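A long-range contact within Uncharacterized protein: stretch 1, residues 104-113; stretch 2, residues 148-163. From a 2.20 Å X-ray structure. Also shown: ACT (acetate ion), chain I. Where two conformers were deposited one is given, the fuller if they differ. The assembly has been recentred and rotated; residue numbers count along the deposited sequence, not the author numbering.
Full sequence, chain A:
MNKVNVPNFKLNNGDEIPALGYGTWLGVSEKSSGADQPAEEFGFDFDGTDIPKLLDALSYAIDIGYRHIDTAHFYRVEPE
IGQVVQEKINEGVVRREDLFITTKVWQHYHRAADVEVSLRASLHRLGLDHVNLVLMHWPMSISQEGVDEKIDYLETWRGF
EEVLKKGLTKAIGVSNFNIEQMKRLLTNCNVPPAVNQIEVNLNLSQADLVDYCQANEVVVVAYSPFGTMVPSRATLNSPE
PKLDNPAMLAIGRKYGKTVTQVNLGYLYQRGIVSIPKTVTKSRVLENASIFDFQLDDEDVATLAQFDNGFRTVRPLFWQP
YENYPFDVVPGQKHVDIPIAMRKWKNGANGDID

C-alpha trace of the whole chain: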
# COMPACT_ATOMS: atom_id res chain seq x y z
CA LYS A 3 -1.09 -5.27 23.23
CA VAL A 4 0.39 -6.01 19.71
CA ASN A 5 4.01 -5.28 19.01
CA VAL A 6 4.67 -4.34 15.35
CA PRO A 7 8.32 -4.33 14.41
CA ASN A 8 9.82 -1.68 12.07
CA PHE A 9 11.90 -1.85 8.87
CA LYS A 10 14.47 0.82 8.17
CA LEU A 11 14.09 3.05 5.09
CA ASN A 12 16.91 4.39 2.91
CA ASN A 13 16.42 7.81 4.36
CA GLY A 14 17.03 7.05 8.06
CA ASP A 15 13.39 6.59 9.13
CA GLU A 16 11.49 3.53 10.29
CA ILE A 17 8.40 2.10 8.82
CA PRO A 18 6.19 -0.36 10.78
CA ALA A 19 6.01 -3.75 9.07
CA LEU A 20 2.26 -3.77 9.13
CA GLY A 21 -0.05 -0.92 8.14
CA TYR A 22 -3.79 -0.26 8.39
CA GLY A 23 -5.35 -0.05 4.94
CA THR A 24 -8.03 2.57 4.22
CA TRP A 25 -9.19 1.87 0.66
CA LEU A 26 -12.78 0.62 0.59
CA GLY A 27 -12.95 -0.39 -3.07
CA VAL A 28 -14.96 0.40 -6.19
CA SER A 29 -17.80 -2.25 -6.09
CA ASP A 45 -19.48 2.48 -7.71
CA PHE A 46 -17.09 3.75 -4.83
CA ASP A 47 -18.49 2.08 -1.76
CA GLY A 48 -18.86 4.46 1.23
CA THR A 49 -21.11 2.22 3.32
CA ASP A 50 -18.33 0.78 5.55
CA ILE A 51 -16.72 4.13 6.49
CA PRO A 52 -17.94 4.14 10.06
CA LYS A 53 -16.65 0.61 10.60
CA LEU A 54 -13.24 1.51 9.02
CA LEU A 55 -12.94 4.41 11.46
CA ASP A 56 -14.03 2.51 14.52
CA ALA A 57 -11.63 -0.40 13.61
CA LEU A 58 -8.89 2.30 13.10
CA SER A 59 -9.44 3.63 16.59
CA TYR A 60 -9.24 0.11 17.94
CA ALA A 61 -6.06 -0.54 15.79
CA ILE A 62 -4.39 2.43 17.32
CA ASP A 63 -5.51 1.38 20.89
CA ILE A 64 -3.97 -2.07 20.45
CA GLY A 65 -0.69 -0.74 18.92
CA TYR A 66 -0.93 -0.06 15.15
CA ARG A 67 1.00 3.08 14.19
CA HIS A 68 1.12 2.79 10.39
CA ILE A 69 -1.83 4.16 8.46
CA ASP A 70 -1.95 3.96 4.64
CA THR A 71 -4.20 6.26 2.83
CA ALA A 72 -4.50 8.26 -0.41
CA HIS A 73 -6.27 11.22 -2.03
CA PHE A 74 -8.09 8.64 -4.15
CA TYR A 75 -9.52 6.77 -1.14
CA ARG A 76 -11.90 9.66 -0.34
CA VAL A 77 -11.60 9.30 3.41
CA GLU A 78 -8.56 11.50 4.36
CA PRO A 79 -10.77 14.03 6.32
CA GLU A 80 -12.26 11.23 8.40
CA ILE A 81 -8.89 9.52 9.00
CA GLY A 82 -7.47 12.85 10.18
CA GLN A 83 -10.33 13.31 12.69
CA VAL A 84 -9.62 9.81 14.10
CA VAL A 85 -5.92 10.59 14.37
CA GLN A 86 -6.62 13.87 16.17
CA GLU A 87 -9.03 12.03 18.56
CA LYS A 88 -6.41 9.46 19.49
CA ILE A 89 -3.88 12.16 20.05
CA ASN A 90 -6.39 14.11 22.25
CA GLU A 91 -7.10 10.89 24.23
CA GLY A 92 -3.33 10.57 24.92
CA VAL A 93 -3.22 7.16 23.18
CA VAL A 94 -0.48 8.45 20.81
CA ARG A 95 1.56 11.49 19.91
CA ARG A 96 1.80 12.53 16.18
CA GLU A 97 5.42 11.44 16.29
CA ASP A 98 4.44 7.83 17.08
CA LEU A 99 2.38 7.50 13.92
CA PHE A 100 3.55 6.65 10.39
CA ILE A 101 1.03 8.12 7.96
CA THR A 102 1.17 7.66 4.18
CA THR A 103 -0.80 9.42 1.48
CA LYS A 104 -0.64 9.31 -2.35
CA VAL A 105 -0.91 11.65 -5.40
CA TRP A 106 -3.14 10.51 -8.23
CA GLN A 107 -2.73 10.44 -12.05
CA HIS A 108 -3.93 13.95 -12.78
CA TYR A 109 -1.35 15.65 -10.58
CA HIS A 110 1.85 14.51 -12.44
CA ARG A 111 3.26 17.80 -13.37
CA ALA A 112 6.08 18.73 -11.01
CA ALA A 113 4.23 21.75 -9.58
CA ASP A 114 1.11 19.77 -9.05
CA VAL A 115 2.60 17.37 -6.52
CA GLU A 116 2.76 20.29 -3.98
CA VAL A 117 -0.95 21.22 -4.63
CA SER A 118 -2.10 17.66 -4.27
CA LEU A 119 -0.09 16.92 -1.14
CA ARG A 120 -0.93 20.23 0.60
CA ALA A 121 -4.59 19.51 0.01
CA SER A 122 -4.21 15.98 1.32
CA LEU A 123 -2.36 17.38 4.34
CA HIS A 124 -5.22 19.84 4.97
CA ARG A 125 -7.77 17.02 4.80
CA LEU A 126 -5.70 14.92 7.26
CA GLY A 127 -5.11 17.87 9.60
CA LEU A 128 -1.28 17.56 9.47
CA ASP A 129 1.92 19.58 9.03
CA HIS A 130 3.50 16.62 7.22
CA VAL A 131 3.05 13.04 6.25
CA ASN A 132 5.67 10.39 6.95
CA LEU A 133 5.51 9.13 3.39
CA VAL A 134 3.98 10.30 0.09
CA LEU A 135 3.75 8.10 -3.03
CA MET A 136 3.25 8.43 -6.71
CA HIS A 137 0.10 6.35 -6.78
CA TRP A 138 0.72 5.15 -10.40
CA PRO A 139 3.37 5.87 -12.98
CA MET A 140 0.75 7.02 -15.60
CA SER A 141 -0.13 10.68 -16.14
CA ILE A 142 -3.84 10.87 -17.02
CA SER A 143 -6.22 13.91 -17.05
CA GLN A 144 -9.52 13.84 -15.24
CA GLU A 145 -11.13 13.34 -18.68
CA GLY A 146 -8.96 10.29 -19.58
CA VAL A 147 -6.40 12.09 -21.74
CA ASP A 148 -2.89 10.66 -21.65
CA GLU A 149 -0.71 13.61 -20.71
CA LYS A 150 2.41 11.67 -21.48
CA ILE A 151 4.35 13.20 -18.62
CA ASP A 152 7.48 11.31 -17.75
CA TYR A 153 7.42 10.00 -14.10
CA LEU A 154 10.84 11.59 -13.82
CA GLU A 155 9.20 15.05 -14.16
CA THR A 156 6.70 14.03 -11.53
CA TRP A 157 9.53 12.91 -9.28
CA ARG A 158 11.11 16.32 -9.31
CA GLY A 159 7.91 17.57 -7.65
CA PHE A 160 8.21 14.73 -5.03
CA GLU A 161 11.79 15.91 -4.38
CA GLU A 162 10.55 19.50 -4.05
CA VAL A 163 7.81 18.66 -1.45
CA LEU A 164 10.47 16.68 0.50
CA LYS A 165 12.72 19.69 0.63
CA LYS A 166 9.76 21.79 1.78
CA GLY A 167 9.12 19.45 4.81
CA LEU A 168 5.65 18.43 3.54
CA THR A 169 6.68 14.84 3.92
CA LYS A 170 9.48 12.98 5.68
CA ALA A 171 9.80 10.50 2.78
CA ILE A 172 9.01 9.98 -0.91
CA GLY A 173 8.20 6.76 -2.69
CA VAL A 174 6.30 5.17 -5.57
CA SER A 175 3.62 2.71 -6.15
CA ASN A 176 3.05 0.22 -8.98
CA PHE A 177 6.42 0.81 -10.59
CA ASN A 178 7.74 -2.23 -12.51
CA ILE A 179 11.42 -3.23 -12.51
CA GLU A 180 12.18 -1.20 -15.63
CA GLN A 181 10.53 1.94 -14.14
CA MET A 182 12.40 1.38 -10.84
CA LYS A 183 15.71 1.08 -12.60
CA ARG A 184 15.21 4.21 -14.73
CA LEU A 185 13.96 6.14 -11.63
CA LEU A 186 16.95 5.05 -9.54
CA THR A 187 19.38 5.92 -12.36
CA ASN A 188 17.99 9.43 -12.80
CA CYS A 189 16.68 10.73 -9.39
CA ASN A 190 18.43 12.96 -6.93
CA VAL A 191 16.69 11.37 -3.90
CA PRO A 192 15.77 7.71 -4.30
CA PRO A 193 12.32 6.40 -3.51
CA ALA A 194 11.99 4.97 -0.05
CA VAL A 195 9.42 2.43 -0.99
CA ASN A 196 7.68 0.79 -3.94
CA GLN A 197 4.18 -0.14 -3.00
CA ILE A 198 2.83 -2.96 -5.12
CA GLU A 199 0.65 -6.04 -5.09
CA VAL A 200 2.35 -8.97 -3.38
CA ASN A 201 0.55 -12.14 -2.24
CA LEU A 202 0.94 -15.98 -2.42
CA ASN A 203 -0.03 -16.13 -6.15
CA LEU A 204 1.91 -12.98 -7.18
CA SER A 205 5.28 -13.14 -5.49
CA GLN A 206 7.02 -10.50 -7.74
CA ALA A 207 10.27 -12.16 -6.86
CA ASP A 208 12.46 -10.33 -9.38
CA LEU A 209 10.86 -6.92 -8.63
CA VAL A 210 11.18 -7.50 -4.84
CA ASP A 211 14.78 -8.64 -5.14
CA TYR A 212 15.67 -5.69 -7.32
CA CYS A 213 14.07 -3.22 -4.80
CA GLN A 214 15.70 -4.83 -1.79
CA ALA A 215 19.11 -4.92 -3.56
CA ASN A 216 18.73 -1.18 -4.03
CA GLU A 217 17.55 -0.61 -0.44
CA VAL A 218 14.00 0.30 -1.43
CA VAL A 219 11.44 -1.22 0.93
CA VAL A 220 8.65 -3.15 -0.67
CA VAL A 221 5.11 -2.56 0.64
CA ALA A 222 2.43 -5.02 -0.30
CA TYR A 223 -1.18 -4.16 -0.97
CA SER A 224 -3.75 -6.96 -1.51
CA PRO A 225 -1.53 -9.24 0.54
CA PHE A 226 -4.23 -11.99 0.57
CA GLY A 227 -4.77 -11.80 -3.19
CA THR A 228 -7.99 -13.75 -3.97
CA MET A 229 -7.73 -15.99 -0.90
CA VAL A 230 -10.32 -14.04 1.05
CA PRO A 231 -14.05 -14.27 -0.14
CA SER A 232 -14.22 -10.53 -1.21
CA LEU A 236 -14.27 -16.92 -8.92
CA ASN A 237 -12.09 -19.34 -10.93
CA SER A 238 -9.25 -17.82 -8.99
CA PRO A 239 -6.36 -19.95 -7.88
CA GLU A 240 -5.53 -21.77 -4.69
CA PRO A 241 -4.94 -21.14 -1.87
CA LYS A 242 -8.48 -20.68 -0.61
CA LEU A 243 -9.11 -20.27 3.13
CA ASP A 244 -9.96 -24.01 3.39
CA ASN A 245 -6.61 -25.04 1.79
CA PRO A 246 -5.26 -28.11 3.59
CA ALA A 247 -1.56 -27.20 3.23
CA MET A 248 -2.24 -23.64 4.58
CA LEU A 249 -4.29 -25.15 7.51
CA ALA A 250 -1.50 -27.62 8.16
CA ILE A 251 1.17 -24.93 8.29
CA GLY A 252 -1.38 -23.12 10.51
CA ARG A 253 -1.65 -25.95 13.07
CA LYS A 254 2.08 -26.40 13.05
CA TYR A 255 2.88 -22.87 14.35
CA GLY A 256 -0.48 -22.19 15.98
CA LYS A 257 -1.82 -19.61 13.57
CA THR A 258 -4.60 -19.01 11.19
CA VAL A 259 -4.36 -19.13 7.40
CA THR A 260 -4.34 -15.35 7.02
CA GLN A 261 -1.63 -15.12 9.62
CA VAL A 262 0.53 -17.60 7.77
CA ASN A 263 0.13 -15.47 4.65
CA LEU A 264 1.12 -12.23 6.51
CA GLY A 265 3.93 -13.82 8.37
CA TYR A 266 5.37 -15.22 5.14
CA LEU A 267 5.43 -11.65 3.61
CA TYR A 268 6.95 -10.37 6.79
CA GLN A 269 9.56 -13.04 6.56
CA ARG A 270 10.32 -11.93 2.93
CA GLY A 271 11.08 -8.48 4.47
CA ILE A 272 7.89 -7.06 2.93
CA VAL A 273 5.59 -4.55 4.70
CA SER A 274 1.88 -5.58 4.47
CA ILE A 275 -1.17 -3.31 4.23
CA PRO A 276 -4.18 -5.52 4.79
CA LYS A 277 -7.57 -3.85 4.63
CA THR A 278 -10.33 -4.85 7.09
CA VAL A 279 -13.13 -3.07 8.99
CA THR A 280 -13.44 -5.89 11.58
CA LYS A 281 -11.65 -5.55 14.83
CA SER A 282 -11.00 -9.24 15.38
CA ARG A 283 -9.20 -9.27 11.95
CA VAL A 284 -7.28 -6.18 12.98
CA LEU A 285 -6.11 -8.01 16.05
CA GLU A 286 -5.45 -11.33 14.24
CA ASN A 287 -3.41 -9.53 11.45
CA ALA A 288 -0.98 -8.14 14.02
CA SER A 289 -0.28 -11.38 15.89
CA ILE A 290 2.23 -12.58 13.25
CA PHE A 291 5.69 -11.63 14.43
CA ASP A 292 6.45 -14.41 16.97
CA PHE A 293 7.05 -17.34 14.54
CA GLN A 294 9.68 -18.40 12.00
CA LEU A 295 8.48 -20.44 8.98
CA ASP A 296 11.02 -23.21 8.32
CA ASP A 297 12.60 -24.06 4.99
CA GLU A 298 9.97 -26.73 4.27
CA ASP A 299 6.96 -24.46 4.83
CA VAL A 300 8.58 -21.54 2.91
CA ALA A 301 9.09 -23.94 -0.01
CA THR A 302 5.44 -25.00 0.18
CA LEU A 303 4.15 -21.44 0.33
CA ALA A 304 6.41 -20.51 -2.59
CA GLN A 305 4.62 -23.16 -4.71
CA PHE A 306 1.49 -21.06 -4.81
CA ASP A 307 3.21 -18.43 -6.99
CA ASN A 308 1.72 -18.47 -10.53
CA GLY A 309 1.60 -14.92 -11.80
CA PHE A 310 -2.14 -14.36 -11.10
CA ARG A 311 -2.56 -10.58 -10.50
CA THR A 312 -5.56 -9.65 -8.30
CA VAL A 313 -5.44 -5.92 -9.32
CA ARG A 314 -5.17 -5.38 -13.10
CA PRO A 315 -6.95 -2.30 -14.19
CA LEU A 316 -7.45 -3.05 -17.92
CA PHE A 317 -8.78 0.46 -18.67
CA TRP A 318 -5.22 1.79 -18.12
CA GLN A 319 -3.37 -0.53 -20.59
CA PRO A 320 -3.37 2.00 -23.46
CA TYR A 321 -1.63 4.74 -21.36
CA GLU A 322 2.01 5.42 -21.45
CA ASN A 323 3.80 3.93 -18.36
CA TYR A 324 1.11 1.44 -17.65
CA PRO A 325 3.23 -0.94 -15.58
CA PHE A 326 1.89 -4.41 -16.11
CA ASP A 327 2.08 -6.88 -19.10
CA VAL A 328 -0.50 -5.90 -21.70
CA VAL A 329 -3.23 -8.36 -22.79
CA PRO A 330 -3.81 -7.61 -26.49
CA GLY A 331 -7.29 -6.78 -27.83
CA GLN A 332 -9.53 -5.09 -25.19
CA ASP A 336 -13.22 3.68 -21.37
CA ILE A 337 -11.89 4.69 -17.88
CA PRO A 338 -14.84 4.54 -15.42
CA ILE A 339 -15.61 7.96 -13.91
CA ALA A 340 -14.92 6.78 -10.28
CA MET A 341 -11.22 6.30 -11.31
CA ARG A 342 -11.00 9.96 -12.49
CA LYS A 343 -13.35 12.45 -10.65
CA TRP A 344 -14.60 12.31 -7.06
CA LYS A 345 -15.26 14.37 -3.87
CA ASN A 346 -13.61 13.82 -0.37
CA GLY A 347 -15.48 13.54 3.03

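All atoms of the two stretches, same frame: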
# COMPACT_ATOMS: atom_id res chain seq x y z
N LYS A 104 -0.98 9.64 -0.97
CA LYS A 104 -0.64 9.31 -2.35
C LYS A 104 -1.28 10.33 -3.32
O LYS A 104 -2.34 10.84 -3.04
CB LYS A 104 -0.99 7.87 -2.73
CG LYS A 104 -0.63 6.83 -1.70
CD LYS A 104 -1.15 5.45 -2.10
CE LYS A 104 -1.08 4.60 -0.83
NZ LYS A 104 -1.73 3.30 -0.96
N VAL A 105 -0.55 10.64 -4.39
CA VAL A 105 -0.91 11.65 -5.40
C VAL A 105 -1.35 10.86 -6.62
O VAL A 105 -0.55 9.98 -7.19
CB VAL A 105 0.35 12.44 -5.79
CG1 VAL A 105 0.13 13.39 -6.98
CG2 VAL A 105 0.81 13.24 -4.57
N TRP A 106 -2.53 11.21 -7.12
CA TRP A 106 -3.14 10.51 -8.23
C TRP A 106 -2.70 11.03 -9.60
O TRP A 106 -1.90 12.01 -9.71
CB TRP A 106 -4.68 10.61 -8.04
CG TRP A 106 -5.57 9.62 -8.79
CD1 TRP A 106 -6.46 9.94 -9.78
CD2 TRP A 106 -5.72 8.21 -8.56
NE1 TRP A 106 -7.13 8.81 -10.21
CE2 TRP A 106 -6.73 7.74 -9.48
CE3 TRP A 106 -5.11 7.30 -7.72
CZ2 TRP A 106 -7.11 6.41 -9.55
CZ3 TRP A 106 -5.49 5.96 -7.76
CH2 TRP A 106 -6.49 5.51 -8.67
N GLN A 107 -3.26 10.41 -10.65
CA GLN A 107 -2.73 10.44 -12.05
C GLN A 107 -2.85 11.76 -12.71
O GLN A 107 -2.03 12.10 -13.60
CB GLN A 107 -3.40 9.38 -12.95
CG GLN A 107 -2.90 7.96 -12.70
CD GLN A 107 -3.27 7.37 -11.35
OE1 GLN A 107 -2.56 7.58 -10.38
NE2 GLN A 107 -4.31 6.57 -11.30
N HIS A 108 -3.80 12.57 -12.23
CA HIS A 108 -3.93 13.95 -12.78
C HIS A 108 -3.09 15.00 -12.16
O HIS A 108 -3.12 16.17 -12.61
CB HIS A 108 -5.39 14.38 -12.89
CG HIS A 108 -6.12 14.45 -11.60
ND1 HIS A 108 -6.36 13.35 -10.82
CD2 HIS A 108 -6.75 15.49 -10.99
CE1 HIS A 108 -7.10 13.70 -9.78
NE2 HIS A 108 -7.37 14.98 -9.87
N TYR A 109 -2.22 14.63 -11.22
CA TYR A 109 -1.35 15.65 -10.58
C TYR A 109 0.11 15.30 -10.86
O TYR A 109 0.94 15.22 -9.92
CB TYR A 109 -1.75 15.71 -9.04
CG TYR A 109 -3.02 16.47 -8.79
CD1 TYR A 109 -3.04 17.83 -8.88
CD2 TYR A 109 -4.22 15.84 -8.51
CE1 TYR A 109 -4.21 18.56 -8.73
CE2 TYR A 109 -5.42 16.59 -8.31
CZ TYR A 109 -5.40 17.92 -8.44
OH TYR A 109 -6.53 18.70 -8.24
N HIS A 110 0.47 15.03 -12.13
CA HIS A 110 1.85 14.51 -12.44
C HIS A 110 2.75 15.53 -12.93
O HIS A 110 3.98 15.30 -13.06
CB HIS A 110 1.87 13.31 -13.37
CG HIS A 110 1.65 12.01 -12.69
ND1 HIS A 110 2.37 10.90 -13.02
CD2 HIS A 110 0.82 11.62 -11.69
CE1 HIS A 110 2.01 9.88 -12.26
NE2 HIS A 110 1.03 10.28 -11.47
N ARG A 111 2.26 16.72 -13.14
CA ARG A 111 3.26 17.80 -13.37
C ARG A 111 3.99 18.07 -12.06
O ARG A 111 3.36 18.03 -11.00
CB ARG A 111 2.58 19.09 -13.84
CG ARG A 111 1.91 19.03 -15.23
CD ARG A 111 0.90 20.16 -15.40
NE ARG A 111 0.09 19.95 -16.60
CZ ARG A 111 -0.96 19.15 -16.69
NH1 ARG A 111 -1.40 18.45 -15.68
NH2 ARG A 111 -1.58 19.02 -17.83
N ALA A 112 5.27 18.46 -12.15
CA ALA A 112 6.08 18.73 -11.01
C ALA A 112 5.41 19.66 -10.00
O ALA A 112 5.25 19.30 -8.86
CB ALA A 112 7.43 19.30 -11.41
N ALA A 113 4.90 20.80 -10.47
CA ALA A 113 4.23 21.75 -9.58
C ALA A 113 2.95 21.23 -9.02
O ALA A 113 2.52 21.70 -7.98
CB ALA A 113 3.97 23.06 -10.31
N ASP A 148 -4.23 11.00 -22.00
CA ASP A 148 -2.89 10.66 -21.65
C ASP A 148 -2.07 11.88 -21.78
O ASP A 148 -1.92 12.37 -22.90
CB ASP A 148 -2.36 9.56 -22.57
CG ASP A 148 -1.02 8.96 -22.05
OD1 ASP A 148 -0.48 9.52 -21.09
OD2 ASP A 148 -0.54 7.92 -22.58
N GLU A 149 -1.48 12.37 -20.67
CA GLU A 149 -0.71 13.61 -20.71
C GLU A 149 0.67 13.35 -21.05
O GLU A 149 1.40 14.28 -21.29
CB GLU A 149 -0.85 14.40 -19.37
CG GLU A 149 -2.32 14.75 -19.18
CD GLU A 149 -2.68 15.63 -18.02
OE1 GLU A 149 -2.46 15.27 -16.85
OE2 GLU A 149 -3.31 16.65 -18.28
N LYS A 150 1.07 12.07 -21.06
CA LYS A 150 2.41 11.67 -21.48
C LYS A 150 3.44 12.42 -20.74
O LYS A 150 4.42 12.87 -21.31
CB LYS A 150 2.56 11.84 -23.01
CG LYS A 150 1.53 10.96 -23.78
CD LYS A 150 1.64 11.12 -25.32
CE LYS A 150 0.64 10.19 -26.02
NZ LYS A 150 0.98 10.04 -27.46
N ILE A 151 3.27 12.57 -19.42
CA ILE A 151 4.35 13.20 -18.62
C ILE A 151 5.24 12.08 -18.12
O ILE A 151 4.75 11.08 -17.62
CB ILE A 151 3.73 13.96 -17.42
CG1 ILE A 151 2.81 15.05 -18.00
CG2 ILE A 151 4.82 14.57 -16.54
CD1 ILE A 151 1.99 15.76 -16.95
N ASP A 152 6.54 12.24 -18.29
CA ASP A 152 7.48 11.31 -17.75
C ASP A 152 7.38 11.31 -16.16
O ASP A 152 7.29 12.35 -15.57
CB ASP A 152 8.86 11.73 -18.20
CG ASP A 152 9.92 10.69 -17.90
OD1 ASP A 152 9.64 9.65 -17.24
OD2 ASP A 152 11.04 10.96 -18.35
N TYR A 153 7.43 10.14 -15.55
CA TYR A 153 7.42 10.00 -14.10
C TYR A 153 8.66 10.63 -13.48
O TYR A 153 8.60 11.05 -12.31
CB TYR A 153 7.15 8.52 -13.65
CG TYR A 153 8.16 7.54 -14.26
CD1 TYR A 153 9.47 7.51 -13.83
CD2 TYR A 153 7.79 6.71 -15.32
CE1 TYR A 153 10.38 6.66 -14.38
CE2 TYR A 153 8.72 5.84 -15.90
CZ TYR A 153 10.00 5.82 -15.43
OH TYR A 153 10.95 4.97 -15.99
N LEU A 154 9.73 10.81 -14.28
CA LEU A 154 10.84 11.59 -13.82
C LEU A 154 10.52 13.05 -13.58
O LEU A 154 11.16 13.65 -12.68
CB LEU A 154 12.12 11.51 -14.72
CG LEU A 154 12.69 10.10 -15.02
CD1 LEU A 154 13.94 10.25 -15.92
CD2 LEU A 154 13.10 9.40 -13.71
N GLU A 155 9.62 13.64 -14.40
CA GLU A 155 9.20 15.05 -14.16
C GLU A 155 8.40 15.01 -12.88
O GLU A 155 8.61 15.82 -12.04
CB GLU A 155 8.33 15.79 -15.23
CG GLU A 155 8.01 17.26 -14.79
CD GLU A 155 6.93 18.05 -15.54
OE1 GLU A 155 6.83 17.78 -16.76
OE2 GLU A 155 6.26 18.98 -14.93
N THR A 156 7.48 14.08 -12.75
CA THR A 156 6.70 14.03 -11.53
C THR A 156 7.58 13.95 -10.26
O THR A 156 7.34 14.65 -9.29
CB THR A 156 5.73 12.88 -11.55
OG1 THR A 156 5.08 12.87 -12.83
CG2 THR A 156 4.73 13.00 -10.41
N TRP A 157 8.66 13.19 -10.36
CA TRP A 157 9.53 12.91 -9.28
C TRP A 157 10.25 14.12 -8.84
O TRP A 157 10.43 14.29 -7.64
CB TRP A 157 10.48 11.75 -9.65
CG TRP A 157 11.24 11.25 -8.42
CD1 TRP A 157 12.53 11.45 -8.13
CD2 TRP A 157 10.69 10.52 -7.35
NE1 TRP A 157 12.85 10.85 -6.92
CE2 TRP A 157 11.74 10.25 -6.43
CE3 TRP A 157 9.40 10.06 -7.06
CZ2 TRP A 157 11.53 9.57 -5.22
CZ3 TRP A 157 9.20 9.32 -5.88
CH2 TRP A 157 10.24 9.11 -4.98
N ARG A 158 10.55 15.04 -9.75
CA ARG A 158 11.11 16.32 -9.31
C ARG A 158 10.19 17.06 -8.32
O ARG A 158 10.65 17.70 -7.41
CB ARG A 158 11.43 17.31 -10.46
CG ARG A 158 12.54 16.87 -11.43
CD ARG A 158 13.00 17.91 -12.52
NE ARG A 158 12.55 17.57 -13.90
CZ ARG A 158 12.97 16.50 -14.64
NH1 ARG A 158 13.88 15.61 -14.21
NH2 ARG A 158 12.44 16.29 -15.86
N GLY A 159 8.90 17.01 -8.56
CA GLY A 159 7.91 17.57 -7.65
C GLY A 159 7.94 16.82 -6.33
O GLY A 159 7.82 17.45 -5.30
N PHE A 160 8.09 15.48 -6.34
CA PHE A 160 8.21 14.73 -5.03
C PHE A 160 9.46 15.19 -4.29
O PHE A 160 9.40 15.47 -3.11
CB PHE A 160 8.22 13.21 -5.23
CG PHE A 160 6.86 12.63 -5.37
CD1 PHE A 160 6.11 12.86 -6.49
CD2 PHE A 160 6.31 11.91 -4.35
CE1 PHE A 160 4.83 12.38 -6.61
CE2 PHE A 160 5.06 11.41 -4.45
CZ PHE A 160 4.30 11.69 -5.56
N GLU A 161 10.57 15.40 -5.01
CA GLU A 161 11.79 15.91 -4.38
C GLU A 161 11.61 17.31 -3.82
O GLU A 161 12.19 17.63 -2.76
CB GLU A 161 13.03 15.84 -5.35
CG GLU A 161 13.35 14.38 -5.72
CD GLU A 161 14.40 14.21 -6.84
OE1 GLU A 161 14.55 15.14 -7.61
OE2 GLU A 161 15.00 13.12 -7.00
N GLU A 162 10.83 18.16 -4.53
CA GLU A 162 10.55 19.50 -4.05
C GLU A 162 9.70 19.47 -2.73
O GLU A 162 9.99 20.23 -1.78
CB GLU A 162 9.95 20.39 -5.21
CG GLU A 162 10.96 20.75 -6.34
CD GLU A 162 10.37 21.24 -7.72
OE1 GLU A 162 9.15 21.19 -8.00
OE2 GLU A 162 11.18 21.70 -8.57
N VAL A 163 8.68 18.64 -2.65
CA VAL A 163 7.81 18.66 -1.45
C VAL A 163 8.56 18.08 -0.24
O VAL A 163 8.31 18.52 0.89
CB VAL A 163 6.49 17.95 -1.62
CG1 VAL A 163 5.64 18.69 -2.68
CG2 VAL A 163 6.63 16.46 -1.99
C ACT I . 10.45 2.63 -18.39
O ACT I . 9.66 1.69 -18.61
OXT ACT I . 10.09 3.79 -18.04
CH3 ACT I . 11.88 2.27 -18.60
O HOH W 1 -1.06 14.24 -14.63
O HOH W 2 -4.01 16.49 -15.44
O HOH W 3 4.07 10.22 -15.08

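The contact is built around a short run, His110 to Ala112, whose backbone polar groups are met by side chains from the second stretch. The helix that starts after Asp152 supplies most of them; Asp152 caps that helix, its OD1 accepting from Leu154 N at 3.2 Å.

Thr156 does two jobs. With chi1 at -46° (m), its hydroxyl reaches the loop and OG1 donates to His110 O at 2.7 Å. The same rotamer lays the methyl over one face of the His110 ring, CG2 standing 4.2 Å from the ring centroid and 21° off its normal, a CH-pi contact. One buried beta-branched side chain thus serves a carbonyl and an aromatic face together. The imidazole, at chi1 -83° (m), is tied down further by a water that bridges His110 ND1 and Ile151 O, 2.8 Å from each.

One turn along, Gly159 lets the backbones close to 4.0 Å between its CA and Ala112 CA. Its CA lies 3.4 Å from Ala112 O in a CA-H...O contact. An ideal CB would point toward the first stretch and fall 2.3 Å from Ala112 O, a clash, so the approach depends on the absent side chain.

Glu155 shows what extension buys. Its CA-to-CB bond points sideways, but chi1 and chi2 are both t (-179° and -167°), and the carboxylate arrives at the first stretch, where OE2 accepts from Ala112 N at 3.0 Å with a nearly straight 172° angle at the hydrogen.

Arg111 starts from a less favourable direction. Its CA-to-CB bond points away overall, yet an m, t, t chain followed by chi4 of 81° brings the guanidinium back, and NH2 forms a salt bridge with Glu149 OE2 at 3.0 Å, the oxygen lying near the guanidinium plane. Along the way Arg111 CG packs 3.7 Å from Ile151 CD1, so the aliphatic part of the arm is used as well. Glu149, with CB toward the loop, carries its second oxygen into water: one water donates to both Glu149 OE1 (2.8 Å) and Gln107 O (2.6 Å) while accepting from His110 N (3.0 Å), so that water links Gln107 O in the Trp106–Tyr109 type I turn, and His110 N just after it, to Glu149.

Deeper in, the polar theme gives way to packing. Phe160 has chi1 -82° (m) and chi2 70°; its CA-to-CB bond points sideways, but the end of its ring comes nearer to the strand, where CZ meets Val105 CG2 at 3.9 Å, at an oblique angle to the ring.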